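Long-range contacts in 2-dehydro-3-deoxy-D-arabinonate dehydratase (Sulfolobus solfataricus, PDB 2Q1C), which catalyses the magnesium- or calcium-dependent dehydration of 2-dehydro-3-deoxy-D-arabinonate to 2,5-dioxopentanoate in a pentose oxidation pathway, working as a homotetramer: residues W139-P144 with S166-E171; E143-V148 with T254-V259. All coordinates share one frame; numbering follows the deposited sequence.

Interaction 1: W139-P144 with S166-E171; sequences WTLPEP and SARDLE. With CA (calcium ion), chain B; 2KT (2-ketobutyric acid), chain C.
The side chains of Trp139 and Arg168 lie alongside each other and point the same way. CB of Arg168 sits over one face of the six-membered ring of Trp139, 3.7 Å from its centroid, a CH-pi contact. Bends about CB-CG and CG-CD (chi2 -69°, chi3 -56°) fold the arginine so that CH2 of Trp139 comes over one face of its guanidinium, which is inclined 45° to the indole. NE of Arg168 forms a salt bridge to OE1 of Glu171 at 3.5 Å. NH1 of Arg168 donates to a water at the guanidinium edge, and the water donates to OE1 of Glu143, which also forms a salt bridge with Arg89. The backbones meet in a single antiparallel, hydrogen-bonded bridge, N of Ser166 to O of Leu141 at 3.0 Å and N of Leu141 to O of Ser166. After the bridge, segment 166-171 makes an inverse gamma turn centred on Ala167, the N-cap residue of helix 168-173. In that helix's first turn N of Asp169 bonds to O of Trp139 at 3.3 Å. The extended side chain of Glu143 carries OE2 to the calcium ion, 2.2 Å away, while OG of Ser166 bonds to Lys182, a substrate-binding residue.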
loop_
_atom_site.group_PDB
_atom_site.type_symbol
_atom_site.label_atom_id
_atom_site.label_comp_id
_atom_site.label_asym_id
_atom_site.label_seq_id
_atom_site.Cartn_x
_atom_site.Cartn_y
_atom_site.Cartn_z
ATOM N N TRP A 139 37.166 -23.267 7.974
ATOM C CA TRP A 139 37.607 -23.288 6.577
ATOM C C TRP A 139 36.484 -22.915 5.602
ATOM O O TRP A 139 35.759 -23.783 5.101
ATOM C CB TRP A 139 38.226 -24.653 6.227
ATOM C CG TRP A 139 38.717 -24.776 4.804
ATOM C CD1 TRP A 139 39.447 -23.858 4.101
ATOM C CD2 TRP A 139 38.528 -25.893 3.924
ATOM N NE1 TRP A 139 39.714 -24.328 2.837
ATOM C CE2 TRP A 139 39.163 -25.575 2.702
ATOM C CE3 TRP A 139 37.881 -27.130 4.048
ATOM C CZ2 TRP A 139 39.169 -26.448 1.610
ATOM C CZ3 TRP A 139 37.886 -27.999 2.959
ATOM C CH2 TRP A 139 38.526 -27.653 1.757
ATOM N N THR A 140 36.355 -21.615 5.337
ATOM C CA THR A 140 35.328 -21.096 4.437
ATOM C C THR A 140 35.965 -20.487 3.190
ATOM O O THR A 140 36.889 -19.681 3.291
ATOM C CB THR A 140 34.433 -20.059 5.155
ATOM O OG1 THR A 140 33.788 -20.685 6.272
ATOM C CG2 THR A 140 33.370 -19.502 4.216
ATOM N N LEU A 141 35.469 -20.883 2.019
ATOM C CA LEU A 141 36.013 -20.415 0.744
ATOM C C LEU A 141 34.973 -19.687 -0.106
ATOM O O LEU A 141 33.785 -20.010 -0.040
ATOM C CB LEU A 141 36.597 -21.584 -0.059
ATOM C CG LEU A 141 37.856 -22.296 0.448
ATOM C CD1 LEU A 141 38.189 -23.467 -0.465
ATOM C CD2 LEU A 141 39.046 -21.347 0.555
ATOM N N PRO A 142 35.416 -18.690 -0.898
ATOM C CA PRO A 142 34.523 -18.087 -1.880
ATOM C C PRO A 142 34.493 -18.908 -3.168
ATOM O O PRO A 142 35.523 -19.447 -3.586
ATOM C CB PRO A 142 35.156 -16.717 -2.130
ATOM C CG PRO A 142 36.614 -16.918 -1.879
ATOM C CD PRO A 142 36.753 -18.065 -0.907
ATOM N N GLU A 143 33.320 -19.012 -3.784
ATOM C CA GLU A 143 33.188 -19.744 -5.038
ATOM C C GLU A 143 32.760 -18.804 -6.168
ATOM O O GLU A 143 31.575 -18.485 -6.304
ATOM C CB GLU A 143 32.236 -20.935 -4.881
ATOM C CG GLU A 143 32.731 -21.991 -3.885
ATOM C CD GLU A 143 31.862 -23.243 -3.833
ATOM O OE1 GLU A 143 32.158 -24.138 -3.012
ATOM O OE2 GLU A 143 30.885 -23.343 -4.607
ATOM N N PRO A 144 33.741 -18.333 -6.966
ATOM C CA PRO A 144 33.508 -17.420 -8.088
ATOM C C PRO A 144 32.716 -18.092 -9.205
ATOM O O PRO A 144 33.162 -19.100 -9.763
ATOM C CB PRO A 144 34.925 -17.072 -8.559
ATOM C CG PRO A 144 35.773 -18.196 -8.100
ATOM C CD PRO A 144 35.170 -18.662 -6.814
ATOM N N SER A 166 30.955 -20.632 0.781
ATOM C CA SER A 166 30.731 -21.991 1.290
ATOM C C SER A 166 31.655 -22.352 2.454
ATOM O O SER A 166 32.882 -22.291 2.325
ATOM C CB SER A 166 30.906 -23.018 0.163
ATOM O OG SER A 166 30.247 -22.613 -1.025
ATOM N N ALA A 167 31.058 -22.736 3.583
ATOM C CA ALA A 167 31.805 -23.224 4.742
ATOM C C ALA A 167 32.254 -24.661 4.485
ATOM O O ALA A 167 31.652 -25.617 4.987
ATOM C CB ALA A 167 30.959 -23.131 6.002
ATOM N N ARG A 168 33.328 -24.791 3.709
ATOM C CA ARG A 168 33.790 -26.071 3.163
ATOM C C ARG A 168 34.104 -27.163 4.187
ATOM O O ARG A 168 33.996 -28.352 3.877
ATOM C CB ARG A 168 35.001 -25.849 2.256
ATOM C CG ARG A 168 34.679 -25.187 0.920
ATOM C CD ARG A 168 33.886 -26.111 0.003
ATOM N NE ARG A 168 34.571 -27.381 -0.216
ATOM C CZ ARG A 168 35.533 -27.573 -1.116
ATOM N NH1 ARG A 168 35.933 -26.578 -1.899
ATOM N NH2 ARG A 168 36.099 -28.767 -1.231
ATOM N N ASP A 169 34.495 -26.763 5.394
ATOM C CA ASP A 169 34.834 -27.729 6.440
ATOM C C ASP A 169 33.617 -28.499 6.953
ATOM O O ASP A 169 33.727 -29.675 7.303
ATOM C CB ASP A 169 35.595 -27.058 7.594
ATOM C CG ASP A 169 34.804 -25.944 8.260
ATOM O OD1 ASP A 169 34.162 -25.139 7.546
ATOM O OD2 ASP A 169 34.842 -25.867 9.508
ATOM N N LEU A 170 32.461 -27.840 6.978
ATOM C CA LEU A 170 31.212 -28.464 7.414
ATOM C C LEU A 170 30.680 -29.450 6.374
ATOM O O LEU A 170 30.098 -30.481 6.721
ATOM C CB LEU A 170 30.153 -27.400 7.713
ATOM C CG LEU A 170 30.464 -26.326 8.757
ATOM C CD1 LEU A 170 29.293 -25.364 8.866
ATOM C CD2 LEU A 170 30.791 -26.936 10.118
ATOM N N GLU A 171 30.880 -29.111 5.102
ATOM C CA GLU A 171 30.513 -29.966 3.983
ATOM C C GLU A 171 31.343 -31.253 3.997
ATOM O O GLU A 171 30.803 -32.351 3.842
ATOM C CB GLU A 171 30.710 -29.204 2.668
ATOM C CG GLU A 171 30.427 -30.001 1.405
ATOM C CD GLU A 171 30.787 -29.245 0.134
ATOM O OE1 GLU A 171 31.115 -28.039 0.215
ATOM O OE2 GLU A 171 30.740 -29.859 -0.954
HETATM CA CA CA B . 28.945 -23.388 -5.750
HETATM C C4 2KT C . 28.837 -27.919 -4.223
HETATM C C3 2KT C . 29.046 -27.808 -5.483
HETATM C C2 2KT C . 29.293 -26.617 -5.822
HETATM O O3 2KT C . 28.916 -25.686 -5.119
HETATM C C 2KT C . 29.960 -26.352 -6.957
HETATM O OXT 2KT C . 30.348 -27.287 -7.693
HETATM O O 2KT C . 30.185 -25.158 -7.266
HETATM O O HOH W 1 35.232 -24.151 -2.411
HETATM O O HOH W 2 27.147 -23.432 -7.418
#

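Interaction 2: E143-V148 with T254-V259; sequences EPELAV and TGTAIV. With CA (calcium ion), chain B; 2KT (2-ketobutyric acid), chain C.
Glu143 crosses Thr256 at about a right angle, its CB and CG against CG2 of Thr256, which lies 3.7 Å from the metal-binding OE2 of Glu143. At Pro144 the carbonyl O accepts a hydrogen bond from OG1 of Thr256 at 3.1 Å, the donor standing above the carbonyl plane, and another from a water bonded to N of Ala257. Chi1 of -167° in Thr256 turns OG1 to O of Pro144 and leaves CG2 facing OE2 of Glu143 and the ligand O. CG of the proline ring packs on CD1 of Ile258 at 3.8 Å. Glu145 divides its carboxylate: OE1 binds the calcium ion at 2.4 Å, and OE2 accepts a hydrogen bond from N of Gly255 at 2.8 Å, well above the carboxylate plane, besides a metal-bound water and Thr253. N of Thr256 donates at 3.1 Å to O of 2-ketobutyric acid, which chelates the metal of this FAH-family site through O and O3 and also bonds to Ile81 and Lys182. O of Leu146 is gripped twice by Thr254, through N at 3.0 Å and OG1 at 2.6 Å. Strand 144-150 lies between antiparallel strands 156-164 and 250-253, and Pro144 and Ile258 both pack on strand 207-214.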
loop_
_atom_site.group_PDB
_atom_site.type_symbol
_atom_site.label_atom_id
_atom_site.label_comp_id
_atom_site.label_asym_id
_atom_site.label_seq_id
_atom_site.Cartn_x
_atom_site.Cartn_y
_atom_site.Cartn_z
ATOM N N GLU A 143 33.320 -19.012 -3.784
ATOM C CA GLU A 143 33.188 -19.744 -5.038
ATOM C C GLU A 143 32.760 -18.804 -6.168
ATOM O O GLU A 143 31.575 -18.485 -6.304
ATOM C CB GLU A 143 32.236 -20.935 -4.881
ATOM C CG GLU A 143 32.731 -21.991 -3.885
ATOM C CD GLU A 143 31.862 -23.243 -3.833
ATOM O OE1 GLU A 143 32.158 -24.138 -3.012
ATOM O OE2 GLU A 143 30.885 -23.343 -4.607
ATOM N N PRO A 144 33.741 -18.333 -6.966
ATOM C CA PRO A 144 33.508 -17.420 -8.088
ATOM C C PRO A 144 32.716 -18.092 -9.205
ATOM O O PRO A 144 33.162 -19.100 -9.763
ATOM C CB PRO A 144 34.925 -17.072 -8.559
ATOM C CG PRO A 144 35.773 -18.196 -8.100
ATOM C CD PRO A 144 35.170 -18.662 -6.814
ATOM N N GLU A 145 31.546 -17.544 -9.516
ATOM C CA GLU A 145 30.630 -18.187 -10.459
ATOM C C GLU A 145 29.929 -17.209 -11.396
ATOM O O GLU A 145 29.674 -16.058 -11.035
ATOM C CB GLU A 145 29.582 -19.009 -9.706
ATOM C CG GLU A 145 30.160 -20.106 -8.827
ATOM C CD GLU A 145 29.108 -20.936 -8.121
ATOM O OE1 GLU A 145 29.414 -21.469 -7.033
ATOM O OE2 GLU A 145 27.984 -21.072 -8.650
ATOM N N LEU A 146 29.630 -17.682 -12.602
ATOM C CA LEU A 146 28.753 -16.970 -13.520
ATOM C C LEU A 146 27.316 -17.284 -13.129
ATOM O O LEU A 146 26.953 -18.449 -12.958
ATOM C CB LEU A 146 29.016 -17.391 -14.970
ATOM C CG LEU A 146 28.100 -16.850 -16.077
ATOM C CD1 LEU A 146 28.274 -15.345 -16.276
ATOM C CD2 LEU A 146 28.356 -17.592 -17.375
ATOM N N ALA A 147 26.506 -16.242 -12.978
ATOM C CA ALA A 147 25.124 -16.405 -12.552
ATOM C C ALA A 147 24.146 -15.810 -13.560
ATOM O O ALA A 147 24.424 -14.773 -14.169
ATOM C CB ALA A 147 24.920 -15.792 -11.179
ATOM N N VAL A 148 23.008 -16.476 -13.735
ATOM C CA VAL A 148 21.960 -15.993 -14.636
ATOM C C VAL A 148 20.723 -15.511 -13.882
ATOM O O VAL A 148 20.323 -16.107 -12.876
ATOM C CB VAL A 148 21.545 -17.055 -15.694
ATOM C CG1 VAL A 148 22.590 -17.153 -16.788
ATOM C CG2 VAL A 148 21.290 -18.424 -15.049
ATOM N N THR A 254 25.950 -20.909 -11.574
ATOM C CA THR A 254 26.250 -22.073 -12.426
ATOM C C THR A 254 27.371 -23.022 -11.981
ATOM O O THR A 254 27.734 -23.938 -12.724
ATOM C CB THR A 254 26.524 -21.643 -13.885
ATOM O OG1 THR A 254 27.632 -20.736 -13.913
ATOM C CG2 THR A 254 25.297 -20.974 -14.494
ATOM N N GLY A 255 27.915 -22.817 -10.783
ATOM C CA GLY A 255 28.999 -23.669 -10.282
ATOM C C GLY A 255 30.380 -23.076 -10.499
ATOM O O GLY A 255 30.580 -22.265 -11.407
ATOM N N THR A 256 31.331 -23.485 -9.660
ATOM C CA THR A 256 32.690 -22.937 -9.695
ATOM C C THR A 256 33.735 -23.919 -10.234
ATOM O O THR A 256 33.504 -25.129 -10.282
ATOM C CB THR A 256 33.131 -22.416 -8.299
ATOM O OG1 THR A 256 34.316 -21.624 -8.433
ATOM C CG2 THR A 256 33.390 -23.570 -7.327
ATOM N N ALA A 257 34.881 -23.381 -10.641
ATOM C CA ALA A 257 36.012 -24.193 -11.083
ATOM C C ALA A 257 37.308 -23.776 -10.391
ATOM O O ALA A 257 38.311 -24.490 -10.463
ATOM C CB ALA A 257 36.164 -24.118 -12.588
ATOM N N ILE A 258 37.279 -22.621 -9.728
ATOM C CA ILE A 258 38.426 -22.117 -8.974
ATOM C C ILE A 258 38.271 -22.467 -7.493
ATOM O O ILE A 258 37.433 -21.893 -6.790
ATOM C CB ILE A 258 38.605 -20.589 -9.153
ATOM C CG1 ILE A 258 38.665 -20.226 -10.641
ATOM C CG2 ILE A 258 39.862 -20.109 -8.431
ATOM C CD1 ILE A 258 38.259 -18.797 -10.953
ATOM N N VAL A 259 39.076 -23.420 -7.031
ATOM C CA VAL A 259 39.012 -23.883 -5.645
ATOM C C VAL A 259 40.369 -23.731 -4.951
ATOM O O VAL A 259 41.292 -24.511 -5.208
ATOM C CB VAL A 259 38.521 -25.356 -5.544
ATOM C CG1 VAL A 259 38.422 -25.794 -4.085
ATOM C CG2 VAL A 259 37.175 -25.532 -6.242
HETATM CA CA CA B . 28.945 -23.388 -5.750
HETATM C C4 2KT C . 28.837 -27.919 -4.223
HETATM C C3 2KT C . 29.046 -27.808 -5.483
HETATM C C2 2KT C . 29.293 -26.617 -5.822
HETATM O O3 2KT C . 28.916 -25.686 -5.119
HETATM C C 2KT C . 29.960 -26.352 -6.957
HETATM O OXT 2KT C . 30.348 -27.287 -7.693
HETATM O O 2KT C . 30.185 -25.158 -7.266
HETATM O O HOH W 3 34.548 -20.674 -11.760
HETATM O O HOH W 2 27.147 -23.432 -7.418
#

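Both contacts are buried and start from the same stretch, sharing Glu143 and Pro144, with centres about 13 Å apart. Interaction 2 is nearer the middle of the chain, about 7 Å from its centre against about 14 Å for interaction 1. There a strand meets the loop after strand 250-253, which supplies backbone and hydroxyl donors. Interaction 1 joins an irregular loop to the start of a helix, and aromatic, guanidinium and water-mediated contacts take a larger share. Both reach the same calcium ion and ligand: Glu143 binds the metal in both, interaction 2 adds Glu145, and Asp164 is a further metal ligand. They also touch directly, NH1 of Arg168 lying 3.4 Å from CG1 of Val259.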